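Local coordinates for UPF0434 family protein (Haloferax volcanii, PDB 6F5Z), which probably acts as a Trm112-type activator, binding and supporting a partner methyltransferase in a holoenzyme complex of this halophilic archaeon, at residues 18-23 / 44-49; 34-37 / 42-45; 7-12 / 51-56. One frame throughout, in Å; residues are numbered along the deposited sequence.

Overall arrangement
Three contacts illustrate how a small protein without a regular alpha helix builds its interior from a four-stranded antiparallel sheet and the loops that flank it. Contact 2 is the hairpin itself: strands 33-37 and 43-47 joined by backbone hydrogen bonds, with one buried face and one more open face carrying Arg-34 and Val-43. Contact 1 reaches across the intervening strand, 33-37, from 18-22 to 43-47, so it relies on aliphatic and aromatic side chains alone. Contact 3, 7-12 with 51-56, closes a loop within which the other two are nested; its touching residues are all buried, yet several residues of its segments also meet the methyltransferase chain. Tyr-44 links all three, serving contacts 1 and 2 and hydrogen-bonding to Asp-11.

Contact 1. Residues 18-23 / 44-49; sequences LELEVD and YPIEDG
Leu-18 touches Tyr-44 and Leu-20 touches Ile-46, two separate apolar meetings that make up this contact. The CD2 methyl of Leu-18 reaches the CD2 atom of the Tyr-44 ring at 3.8 Å and its CE2 atom at 4.0 Å, coming to the ring obliquely. In Leu-18, CG is anti to the carbonyl carbon (chi1 -64°), which places CD2 where it meets the ring. The second touch joins two methyl ends: Leu-20 CD1 meets Ile-46 CD1 at 3.6 Å, the two side chains crossing at about a right angle. These are second-neighbour strands of the antiparallel sheet in the Trm112p-like fold: strand 33-37 runs between 18-22 and 43-47, and the closest pair of CA atoms, those of Leu-18 and Tyr-44, is still 9.1 Å apart. No hydrogen bond therefore crosses, and only long side chains bridge the gap. Leu-35 of the intervening strand packs against Leu-18, Leu-20 and Ile-46. The phenol oxygen of Tyr-44 is hydrogen-bonded to Asp-11, which ties the far end of the ring to the loop preceding strand 18-22.

Contact 2. Residues 34-37 / 42-45; sequences RLIG and EVYP
A beta hairpin brings Leu-35 and Tyr-44 together as an antiparallel hydrogen-bonded pair, the centre of the register between strands 33-37 and 43-47. Leu-35 N donates to Tyr-44 O at 2.8 Å in an almost straight bond, with the donor tilted out of the carbonyl plane by 20°. The return bond, from Tyr-44 N to Leu-35 O, is equally short at 2.8 Å, and its donor sits nearly along the C=O axis. Toward the turn, Gly-37 N gives a third bond to Glu-42 O at 2.8 Å, this time in the carbonyl plane. Ile-36 faces Val-43 between these bonds, and Arg-34 faces Pro-45 beyond the Leu-35/Tyr-44 pair, both as non-hydrogen-bonded pairs; the CA atoms of Arg-34 and Ile-36 make CA-H...O contacts with Tyr-44 O and Glu-42 O respectively.

The side chains divide between the two faces. Leu-35 and Tyr-44 share one, with Leu-35 CB 4.2 Å from Tyr-44 CB. Leu-35 O lies at the edge of the tyrosine ring, 3.5 Å from Tyr-44 CD2. On the other face, Val-43 CG1 lies against the aliphatic part of Arg-34, 3.8 Å from both Arg-34 CB and Arg-34 CD. The two side chains run side by side. Arg-34 CG is wedged between the backbone N and the carbonyl carbon (chi1 62°), and a bend at chi3 carries the guanidinium onward to salt bridges with Glu-21 and Asp-23.

Glu-21 belongs to strand 18-22 and Asp-23 follows it at the corner; the strand pairs with the far edge of 33-37 through backbone bonds of Glu-19 with Ile-36 and Glu-21 with Arg-34. Beyond 43-47, a bond between Pro-45 and Asn-52 continues the sheet toward strand 50-51.

Contact 3. Residues 7-12 / 51-56; sequences DILCDP and PNLLPP
Leu-9 to Pro-12 and Leu-53 to Pro-55 belong to loop segments that approach each other without forming a sheet: the nearest CA atoms, of Pro-12 and Pro-55, are 6.5 Å apart. Within 51-56 the backbone is shaped by an Asx turn, in which Leu-54 N donates to Asn-52 OD1 at 3.1 Å, in the plane of the side-chain carbonyl. Leu-53, inside that turn, supplies the whole of its segment's share of the close contact. With its CG beside the backbone N (chi1 -73°), its two methyls part company: CD1 meets Leu-9 CD1 at 4.1 Å, while CD2 lies 4.2 Å from Pro-12 CD. The proline ring and Leu-53 cross at about a right angle, and the tightest approach is of Pro-12 CG to Leu-53 O, at 3.2 Å. Tyr-44 packs against Pro-12 and Leu-53 as well. Two apolar touches and one close approach of a proline CH2 to a backbone carbonyl thus join the loops, with no hydrogen bond between them. Backbone groups of Ile-8, Cys-10, Pro-51 and Leu-53 are hydrogen-bonded to the methyltransferase chain, so both loops form part of the surface that meets it.

Contact 1. Residues 18-23 / 44-49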
ATOM      1  N   LEU C  18     -10.875  -1.738 -32.379  1.00 17.26           N
ATOM      2  CA  LEU C  18     -12.264  -2.075 -32.672  1.00 17.24           C
ATOM      3  C   LEU C  18     -12.878  -0.929 -33.456  1.00 18.88           C
ATOM      4  O   LEU C  18     -12.614   0.250 -33.185  1.00 19.72           O
ATOM      5  CB  LEU C  18     -13.092  -2.237 -31.376  1.00 16.49           C
ATOM      6  CG  LEU C  18     -12.623  -3.396 -30.502  1.00 17.86           C
ATOM      7  CD1 LEU C  18     -13.081  -3.162 -29.033  1.00 17.93           C
ATOM      8  CD2 LEU C  18     -13.153  -4.754 -31.001  1.00 16.85           C
ATOM      9  N   GLU C  19     -13.768  -1.270 -34.369  1.00 16.51           N
ATOM     10  CA  GLU C  19     -14.560  -0.309 -35.121  1.00 17.89           C
ATOM     11  C   GLU C  19     -15.920  -0.271 -34.419  1.00 18.97           C
ATOM     12  O   GLU C  19     -16.519  -1.310 -34.197  1.00 19.00           O
ATOM     13  CB  GLU C  19     -14.732  -0.823 -36.574  1.00 20.40           C
ATOM     14  CG  GLU C  19     -15.671  -0.014 -37.458  1.00 31.62           C
ATOM     15  CD  GLU C  19     -16.303  -0.772 -38.618  1.00 63.25           C
ATOM     16  OE1 GLU C  19     -17.428  -0.398 -39.022  1.00 59.33           O
ATOM     17  OE2 GLU C  19     -15.684  -1.743 -39.115  1.00 57.15           O
ATOM     18  N   LEU C  20     -16.427   0.928 -34.152  1.00 16.42           N
ATOM     19  CA  LEU C  20     -17.750   1.088 -33.562  1.00 16.60           C
ATOM     20  C   LEU C  20     -18.795   1.315 -34.642  1.00 18.36           C
ATOM     21  O   LEU C  20     -18.623   2.214 -35.495  1.00 19.44           O
ATOM     22  CB  LEU C  20     -17.747   2.286 -32.582  1.00 16.40           C
ATOM     23  CG  LEU C  20     -19.100   2.713 -31.998  1.00 18.30           C
ATOM     24  CD1 LEU C  20     -19.674   1.614 -31.078  1.00 17.69           C
ATOM     25  CD2 LEU C  20     -18.979   4.007 -31.267  1.00 19.83           C
ATOM     26  N   GLU C  21     -19.894   0.552 -34.563  1.00 16.18           N
ATOM     27  CA  GLU C  21     -21.102   0.740 -35.358  1.00 16.22           C
ATOM     28  C   GLU C  21     -22.210   1.086 -34.352  1.00 19.07           C
ATOM     29  O   GLU C  21     -22.392   0.373 -33.346  1.00 18.44           O
ATOM     30  CB  GLU C  21     -21.502  -0.516 -36.129  1.00 18.11           C
ATOM     31  CG  GLU C  21     -20.540  -0.873 -37.240  1.00 26.20           C
ATOM     32  CD  GLU C  21     -21.055  -1.976 -38.149  1.00 34.99           C
ATOM     33  OE1 GLU C  21     -22.067  -2.629 -37.796  1.00 27.71           O
ATOM     34  OE2 GLU C  21     -20.394  -2.235 -39.181  1.00 35.81           O
ATOM     35  N   VAL C  22     -22.961   2.171 -34.608  1.00 17.33           N
ATOM     36  CA  VAL C  22     -24.016   2.609 -33.695  1.00 17.04           C
ATOM     37  C   VAL C  22     -25.391   2.415 -34.310  1.00 19.52           C
ATOM     38  O   VAL C  22     -25.641   2.884 -35.429  1.00 21.63           O
ATOM     39  CB  VAL C  22     -23.781   4.096 -33.323  1.00 18.37           C
ATOM     40  CG1 VAL C  22     -24.876   4.637 -32.423  1.00 17.82           C
ATOM     41  CG2 VAL C  22     -22.428   4.302 -32.651  1.00 18.23           C
ATOM     42  N   ASP C  23     -26.291   1.766 -33.570  1.00 16.25           N
ATOM     43  CA  ASP C  23     -27.667   1.641 -33.996  1.00 18.34           C
ATOM     44  C   ASP C  23     -28.580   2.526 -33.201  1.00 22.38           C
ATOM     45  O   ASP C  23     -29.599   2.943 -33.725  1.00 23.51           O
ATOM     46  CB  ASP C  23     -28.154   0.201 -33.945  1.00 20.67           C
ATOM     47  CG  ASP C  23     -27.510  -0.593 -35.032  1.00 33.42           C
ATOM     48  OD1 ASP C  23     -27.784  -0.296 -36.227  1.00 35.00           O
ATOM     49  OD2 ASP C  23     -26.669  -1.421 -34.715  1.00 36.91           O
ATOM     50  N   TYR C  44     -18.516  -7.813 -31.267  1.00 16.19           N
ATOM     51  CA  TYR C  44     -18.796  -7.706 -29.825  1.00 16.18           C
ATOM     52  C   TYR C  44     -20.016  -6.799 -29.693  1.00 16.65           C
ATOM     53  O   TYR C  44     -19.916  -5.587 -29.941  1.00 17.98           O
ATOM     54  CB  TYR C  44     -17.567  -7.151 -29.106  1.00 16.44           C
ATOM     55  CG  TYR C  44     -16.374  -8.066 -29.306  1.00 15.40           C
ATOM     56  CD1 TYR C  44     -16.259  -9.258 -28.593  1.00 17.67           C
ATOM     57  CD2 TYR C  44     -15.346  -7.730 -30.187  1.00 16.48           C
ATOM     58  CE1 TYR C  44     -15.174 -10.108 -28.774  1.00 16.44           C
ATOM     59  CE2 TYR C  44     -14.235  -8.562 -30.352  1.00 16.89           C
ATOM     60  CZ  TYR C  44     -14.158  -9.754 -29.643  1.00 17.76           C
ATOM     61  OH  TYR C  44     -13.094 -10.633 -29.770  1.00 18.65           O
ATOM     62  N   PRO C  45     -21.192  -7.354 -29.357  1.00 15.34           N
ATOM     63  CA  PRO C  45     -22.400  -6.511 -29.354  1.00 15.29           C
ATOM     64  C   PRO C  45     -22.471  -5.570 -28.180  1.00 18.01           C
ATOM     65  O   PRO C  45     -22.000  -5.904 -27.097  1.00 16.92           O
ATOM     66  CB  PRO C  45     -23.534  -7.531 -29.304  1.00 17.28           C
ATOM     67  CG  PRO C  45     -22.943  -8.688 -28.505  1.00 19.55           C
ATOM     68  CD  PRO C  45     -21.482  -8.744 -28.957  1.00 15.69           C
ATOM     69  N   ILE C  46     -23.126  -4.423 -28.374  1.00 15.23           N
ATOM     70  CA  ILE C  46     -23.420  -3.479 -27.290  1.00 13.95           C
ATOM     71  C   ILE C  46     -24.920  -3.578 -27.144  1.00 17.33           C
ATOM     72  O   ILE C  46     -25.652  -3.303 -28.111  1.00 16.75           O
ATOM     73  CB  ILE C  46     -23.011  -2.052 -27.656  1.00 15.56           C
ATOM     74  CG1 ILE C  46     -21.489  -1.976 -27.927  1.00 14.81           C
ATOM     75  CG2 ILE C  46     -23.461  -1.078 -26.577  1.00 16.54           C
ATOM     76  CD1 ILE C  46     -20.990  -0.640 -28.603  1.00 18.04           C
ATOM     77  N   GLU C  47     -25.370  -4.055 -25.975  1.00 15.77           N
ATOM     78  CA  GLU C  47     -26.757  -4.386 -25.741  1.00 15.30           C
ATOM     79  C   GLU C  47     -27.238  -3.601 -24.578  1.00 18.45           C
ATOM     80  O   GLU C  47     -26.713  -3.765 -23.477  1.00 17.57           O
ATOM     81  CB  GLU C  47     -26.889  -5.896 -25.458  1.00 17.99           C
ATOM     82  CG  GLU C  47     -26.313  -6.742 -26.578  1.00 20.50           C
ATOM     83  CD  GLU C  47     -26.145  -8.204 -26.222  1.00 31.57           C
ATOM     84  OE1 GLU C  47     -25.827  -8.534 -25.057  1.00 25.41           O
ATOM     85  OE2 GLU C  47     -26.400  -9.035 -27.115  1.00 37.79           O
ATOM     86  N   ASP C  48     -28.199  -2.701 -24.824  1.00 18.66           N
ATOM     87  CA  ASP C  48     -28.715  -1.806 -23.781  1.00 17.52           C
ATOM     88  C   ASP C  48     -27.549  -1.120 -23.028  1.00 18.73           C
ATOM     89  O   ASP C  48     -27.501  -1.077 -21.770  1.00 18.55           O
ATOM     90  CB  ASP C  48     -29.660  -2.529 -22.785  1.00 18.77           C
ATOM     91  CG  ASP C  48     -30.473  -1.568 -21.935  1.00 27.72           C
ATOM     92  OD1 ASP C  48     -30.706  -0.428 -22.390  1.00 27.69           O
ATOM     93  OD2 ASP C  48     -30.771  -1.916 -20.754  1.00 33.40           O
ATOM     94  N   GLY C  49     -26.565  -0.669 -23.804  1.00 15.85           N
ATOM     95  CA  GLY C  49     -25.426   0.078 -23.281  1.00 16.32           C
ATOM     96  C   GLY C  49     -24.269  -0.742 -22.735  1.00 16.05           C
ATOM     97  O   GLY C  49     -23.235  -0.175 -22.341  1.00 16.74           O
TER

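Contact 2. Residues 34-37 / 42-45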
ATOM      1  N   ARG C  34     -22.347  -2.242 -32.050  1.00 15.00           N
ATOM      2  CA  ARG C  34     -21.384  -3.314 -31.932  1.00 15.30           C
ATOM      3  C   ARG C  34     -19.984  -2.763 -32.108  1.00 15.62           C
ATOM      4  O   ARG C  34     -19.790  -1.717 -32.724  1.00 16.15           O
ATOM      5  CB  ARG C  34     -21.671  -4.447 -32.940  1.00 19.13           C
ATOM      6  CG  ARG C  34     -21.585  -3.996 -34.386  1.00 22.98           C
ATOM      7  CD  ARG C  34     -22.450  -4.847 -35.345  1.00 24.64           C
ATOM      8  NE  ARG C  34     -23.820  -4.917 -34.849  1.00 24.38           N
ATOM      9  CZ  ARG C  34     -24.725  -3.942 -34.987  1.00 26.21           C
ATOM     10  NH1 ARG C  34     -24.456  -2.874 -35.731  1.00 21.63           N
ATOM     11  NH2 ARG C  34     -25.909  -4.046 -34.408  1.00 27.11           N
ATOM     12  N   LEU C  35     -19.011  -3.496 -31.572  1.00 15.08           N
ATOM     13  CA  LEU C  35     -17.599  -3.206 -31.691  1.00 15.71           C
ATOM     14  C   LEU C  35     -17.024  -4.345 -32.521  1.00 16.21           C
ATOM     15  O   LEU C  35     -17.226  -5.509 -32.169  1.00 17.87           O
ATOM     16  CB  LEU C  35     -16.968  -3.183 -30.271  1.00 15.84           C
ATOM     17  CG  LEU C  35     -17.328  -1.911 -29.514  1.00 17.28           C
ATOM     18  CD1 LEU C  35     -17.119  -2.090 -27.985  1.00 18.37           C
ATOM     19  CD2 LEU C  35     -16.494  -0.719 -29.999  1.00 16.28           C
ATOM     20  N   ILE C  36     -16.396  -4.026 -33.646  1.00 15.76           N
ATOM     21  CA  ILE C  36     -15.915  -5.056 -34.560  1.00 16.38           C
ATOM     22  C   ILE C  36     -14.413  -5.075 -34.627  1.00 18.02           C
ATOM     23  O   ILE C  36     -13.798  -4.042 -34.856  1.00 18.04           O
ATOM     24  CB  ILE C  36     -16.535  -4.835 -35.965  1.00 19.89           C
ATOM     25  CG1 ILE C  36     -18.079  -4.813 -35.904  1.00 20.43           C
ATOM     26  CG2 ILE C  36     -16.043  -5.936 -36.938  1.00 20.54           C
ATOM     27  CD1 ILE C  36     -18.774  -4.394 -37.192  1.00 28.72           C
ATOM     28  N   GLY C  37     -13.830  -6.256 -34.404  1.00 17.07           N
ATOM     29  CA  GLY C  37     -12.390  -6.412 -34.481  1.00 17.43           C
ATOM     30  C   GLY C  37     -11.879  -6.105 -35.882  1.00 19.89           C
ATOM     31  O   GLY C  37     -12.287  -6.774 -36.832  1.00 20.55           O
ATOM     32  N   GLU C  42     -14.139 -10.260 -35.354  1.00 16.52           N
ATOM     33  CA  GLU C  42     -15.109 -10.678 -34.331  1.00 16.47           C
ATOM     34  C   GLU C  42     -16.045  -9.499 -33.980  1.00 18.60           C
ATOM     35  O   GLU C  42     -15.635  -8.340 -33.974  1.00 19.77           O
ATOM     36  CB  GLU C  42     -14.398 -11.223 -33.073  1.00 18.84           C
ATOM     37  CG  GLU C  42     -13.645 -12.525 -33.335  1.00 24.84           C
ATOM     38  CD  GLU C  42     -14.418 -13.767 -33.755  1.00 32.65           C
ATOM     39  OE1 GLU C  42     -15.663 -13.805 -33.604  1.00 30.83           O
ATOM     40  OE2 GLU C  42     -13.752 -14.732 -34.202  1.00 32.70           O
ATOM     41  N   VAL C  43     -17.322  -9.810 -33.768  1.00 17.82           N
ATOM     42  CA  VAL C  43     -18.356  -8.822 -33.481  1.00 17.84           C
ATOM     43  C   VAL C  43     -18.709  -8.913 -32.000  1.00 18.21           C
ATOM     44  O   VAL C  43     -19.169  -9.960 -31.553  1.00 19.87           O
ATOM     45  CB  VAL C  43     -19.603  -9.019 -34.384  1.00 21.61           C
ATOM     46  CG1 VAL C  43     -20.698  -7.993 -34.024  1.00 21.64           C
ATOM     47  CG2 VAL C  43     -19.227  -8.912 -35.872  1.00 22.33           C
ATOM     48  N   TYR C  44     -18.516  -7.813 -31.267  1.00 16.19           N
ATOM     49  CA  TYR C  44     -18.796  -7.706 -29.825  1.00 16.18           C
ATOM     50  C   TYR C  44     -20.016  -6.799 -29.693  1.00 16.65           C
ATOM     51  O   TYR C  44     -19.916  -5.587 -29.941  1.00 17.98           O
ATOM     52  CB  TYR C  44     -17.567  -7.151 -29.106  1.00 16.44           C
ATOM     53  CG  TYR C  44     -16.374  -8.066 -29.306  1.00 15.40           C
ATOM     54  CD1 TYR C  44     -16.259  -9.258 -28.593  1.00 17.67           C
ATOM     55  CD2 TYR C  44     -15.346  -7.730 -30.187  1.00 16.48           C
ATOM     56  CE1 TYR C  44     -15.174 -10.108 -28.774  1.00 16.44           C
ATOM     57  CE2 TYR C  44     -14.235  -8.562 -30.352  1.00 16.89           C
ATOM     58  CZ  TYR C  44     -14.158  -9.754 -29.643  1.00 17.76           C
ATOM     59  OH  TYR C  44     -13.094 -10.633 -29.770  1.00 18.65           O
ATOM     60  N   PRO C  45     -21.192  -7.354 -29.357  1.00 15.34           N
ATOM     61  CA  PRO C  45     -22.400  -6.511 -29.354  1.00 15.29           C
ATOM     62  C   PRO C  45     -22.471  -5.570 -28.180  1.00 18.01           C
ATOM     63  O   PRO C  45     -22.000  -5.904 -27.097  1.00 16.92           O
ATOM     64  CB  PRO C  45     -23.534  -7.531 -29.304  1.00 17.28           C
ATOM     65  CG  PRO C  45     -22.943  -8.688 -28.505  1.00 19.55           C
ATOM     66  CD  PRO C  45     -21.482  -8.744 -28.957  1.00 15.69           C
TER

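Contact 3. Residues 7-12 / 51-56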
ATOM      1  N   ASP C   7     -12.441   4.730 -26.114  1.00 19.08           N
ATOM      2  CA  ASP C   7     -11.137   5.020 -26.682  1.00 20.92           C
ATOM      3  C   ASP C   7     -10.067   4.058 -26.214  1.00 23.64           C
ATOM      4  O   ASP C   7      -9.098   3.858 -26.957  1.00 25.97           O
ATOM      5  CB  ASP C   7     -10.732   6.483 -26.452  1.00 23.00           C
ATOM      6  CG  ASP C   7     -10.515   6.902 -25.001  1.00 31.02           C
ATOM      7  OD1 ASP C   7     -11.072   6.250 -24.105  1.00 27.65           O
ATOM      8  OD2 ASP C   7      -9.763   7.877 -24.768  1.00 42.91           O
ATOM      9  N   ILE C   8     -10.241   3.437 -25.025  1.00 18.25           N
ATOM     10  CA  ILE C   8      -9.223   2.520 -24.518  1.00 18.08           C
ATOM     11  C   ILE C   8      -9.610   1.064 -24.650  1.00 20.52           C
ATOM     12  O   ILE C   8      -8.889   0.197 -24.149  1.00 19.08           O
ATOM     13  CB  ILE C   8      -8.803   2.865 -23.076  1.00 19.39           C
ATOM     14  CG1 ILE C   8      -9.974   2.671 -22.093  1.00 19.96           C
ATOM     15  CG2 ILE C   8      -8.179   4.272 -23.029  1.00 20.72           C
ATOM     16  CD1 ILE C   8      -9.547   2.630 -20.597  1.00 21.62           C
ATOM     17  N   LEU C   9     -10.755   0.773 -25.278  1.00 17.06           N
ATOM     18  CA  LEU C   9     -11.137  -0.612 -25.472  1.00 15.90           C
ATOM     19  C   LEU C   9     -10.417  -1.205 -26.672  1.00 17.77           C
ATOM     20  O   LEU C   9     -10.102  -0.488 -27.623  1.00 19.50           O
ATOM     21  CB  LEU C   9     -12.650  -0.733 -25.689  1.00 16.51           C
ATOM     22  CG  LEU C   9     -13.545  -0.279 -24.521  1.00 19.98           C
ATOM     23  CD1 LEU C   9     -15.024  -0.432 -24.902  1.00 21.37           C
ATOM     24  CD2 LEU C   9     -13.259  -1.098 -23.229  1.00 20.11           C
ATOM     25  N   CYS C  10     -10.183  -2.504 -26.630  1.00 15.83           N
ATOM     26  CA  CYS C  10      -9.567  -3.198 -27.738  1.00 17.19           C
ATOM     27  C   CYS C  10     -10.104  -4.594 -27.828  1.00 17.72           C
ATOM     28  O   CYS C  10     -10.793  -5.080 -26.928  1.00 16.90           O
ATOM     29  CB  CYS C  10      -8.052  -3.197 -27.603  1.00 18.23           C
ATOM     30  SG  CYS C  10      -7.471  -4.122 -26.168  1.00 21.62           S
ATOM     31  N   ASP C  11      -9.851  -5.261 -28.975  1.00 15.73           N
ATOM     32  CA  ASP C  11     -10.303  -6.614 -29.135  1.00 15.41           C
ATOM     33  C   ASP C  11      -9.624  -7.499 -28.078  1.00 16.35           C
ATOM     34  O   ASP C  11      -8.418  -7.489 -27.986  1.00 17.86           O
ATOM     35  CB  ASP C  11      -9.918  -7.100 -30.538  1.00 16.87           C
ATOM     36  CG  ASP C  11     -10.592  -8.374 -30.985  1.00 20.59           C
ATOM     37  OD1 ASP C  11     -10.784  -9.290 -30.139  1.00 19.48           O
ATOM     38  OD2 ASP C  11     -10.867  -8.501 -32.200  1.00 18.24           O
ATOM     39  N   PRO C  12     -10.369  -8.217 -27.236  1.00 16.71           N
ATOM     40  CA  PRO C  12      -9.705  -9.049 -26.206  1.00 17.15           C
ATOM     41  C   PRO C  12      -8.835 -10.144 -26.780  1.00 22.24           C
ATOM     42  O   PRO C  12      -7.902 -10.567 -26.102  1.00 22.24           O
ATOM     43  CB  PRO C  12     -10.876  -9.651 -25.428  1.00 19.45           C
ATOM     44  CG  PRO C  12     -12.060  -9.610 -26.384  1.00 23.52           C
ATOM     45  CD  PRO C  12     -11.844  -8.333 -27.172  1.00 18.33           C
ATOM     46  N   PRO C  51     -21.387  -3.431 -23.531  1.00 14.52           N
ATOM     47  CA  PRO C  51     -20.650  -4.224 -24.503  1.00 13.51           C
ATOM     48  C   PRO C  51     -20.383  -5.618 -23.943  1.00 16.98           C
ATOM     49  O   PRO C  51     -20.004  -5.751 -22.757  1.00 16.55           O
ATOM     50  CB  PRO C  51     -19.327  -3.476 -24.670  1.00 16.38           C
ATOM     51  CG  PRO C  51     -19.561  -2.134 -24.060  1.00 18.62           C
ATOM     52  CD  PRO C  51     -20.556  -2.344 -22.985  1.00 16.35           C
ATOM     53  N   ASN C  52     -20.528  -6.644 -24.793  1.00 15.42           N
ATOM     54  CA  ASN C  52     -20.178  -7.993 -24.396  1.00 15.10           C
ATOM     55  C   ASN C  52     -18.868  -8.288 -25.102  1.00 16.01           C
ATOM     56  O   ASN C  52     -18.849  -8.636 -26.293  1.00 16.36           O
ATOM     57  CB  ASN C  52     -21.267  -9.009 -24.733  1.00 15.22           C
ATOM     58  CG  ASN C  52     -20.917 -10.354 -24.148  1.00 17.29           C
ATOM     59  OD1 ASN C  52     -19.744 -10.716 -23.990  1.00 16.46           O
ATOM     60  ND2 ASN C  52     -21.930 -11.154 -23.861  1.00 19.20           N
ATOM     61  N   LEU C  53     -17.755  -8.113 -24.353  1.00 15.02           N
ATOM     62  CA  LEU C  53     -16.404  -8.264 -24.849  1.00 15.61           C
ATOM     63  C   LEU C  53     -15.781  -9.588 -24.400  1.00 18.28           C
ATOM     64  O   LEU C  53     -14.545  -9.684 -24.308  1.00 17.55           O
ATOM     65  CB  LEU C  53     -15.526  -7.048 -24.506  1.00 16.23           C
ATOM     66  CG  LEU C  53     -15.869  -5.814 -25.342  1.00 17.13           C
ATOM     67  CD1 LEU C  53     -15.512  -4.534 -24.627  1.00 17.58           C
ATOM     68  CD2 LEU C  53     -15.150  -5.844 -26.661  1.00 18.38           C
ATOM     69  N   LEU C  54     -16.634 -10.603 -24.156  1.00 15.73           N
ATOM     70  CA  LEU C  54     -16.115 -11.938 -23.913  1.00 16.35           C
ATOM     71  C   LEU C  54     -15.543 -12.439 -25.232  1.00 21.17           C
ATOM     72  O   LEU C  54     -16.139 -12.202 -26.295  1.00 21.02           O
ATOM     73  CB  LEU C  54     -17.218 -12.923 -23.502  1.00 17.88           C
ATOM     74  CG  LEU C  54     -17.760 -12.784 -22.111  1.00 18.96           C
ATOM     75  CD1 LEU C  54     -18.974 -13.634 -21.971  1.00 19.46           C
ATOM     76  CD2 LEU C  54     -16.708 -13.217 -21.067  1.00 18.11           C
ATOM     77  N   PRO C  55     -14.498 -13.283 -25.169  1.00 21.90           N
ATOM     78  CA  PRO C  55     -14.007 -13.941 -26.393  1.00 22.41           C
ATOM     79  C   PRO C  55     -15.137 -14.729 -27.039  1.00 25.57           C
ATOM     80  O   PRO C  55     -16.038 -15.200 -26.336  1.00 24.98           O
ATOM     81  CB  PRO C  55     -12.949 -14.913 -25.863  1.00 25.18           C
ATOM     82  CG  PRO C  55     -12.508 -14.339 -24.611  1.00 29.72           C
ATOM     83  CD  PRO C  55     -13.717 -13.712 -23.990  1.00 24.21           C
ATOM     84  N   PRO C  56     -15.175 -14.808 -28.386  1.00 25.88           N
ATOM     85  CA  PRO C  56     -16.291 -15.505 -29.063  1.00 27.68           C
ATOM     86  C   PRO C  56     -16.595 -16.930 -28.577  1.00 33.98           C
ATOM     87  O   PRO C  56     -17.774 -17.307 -28.536  1.00 34.67           O
ATOM     88  CB  PRO C  56     -15.879 -15.479 -30.553  1.00 29.49           C
ATOM     89  CG  PRO C  56     -14.402 -15.149 -30.549  1.00 32.91           C
ATOM     90  CD  PRO C  56     -14.211 -14.251 -29.360  1.00 28.55           C
TER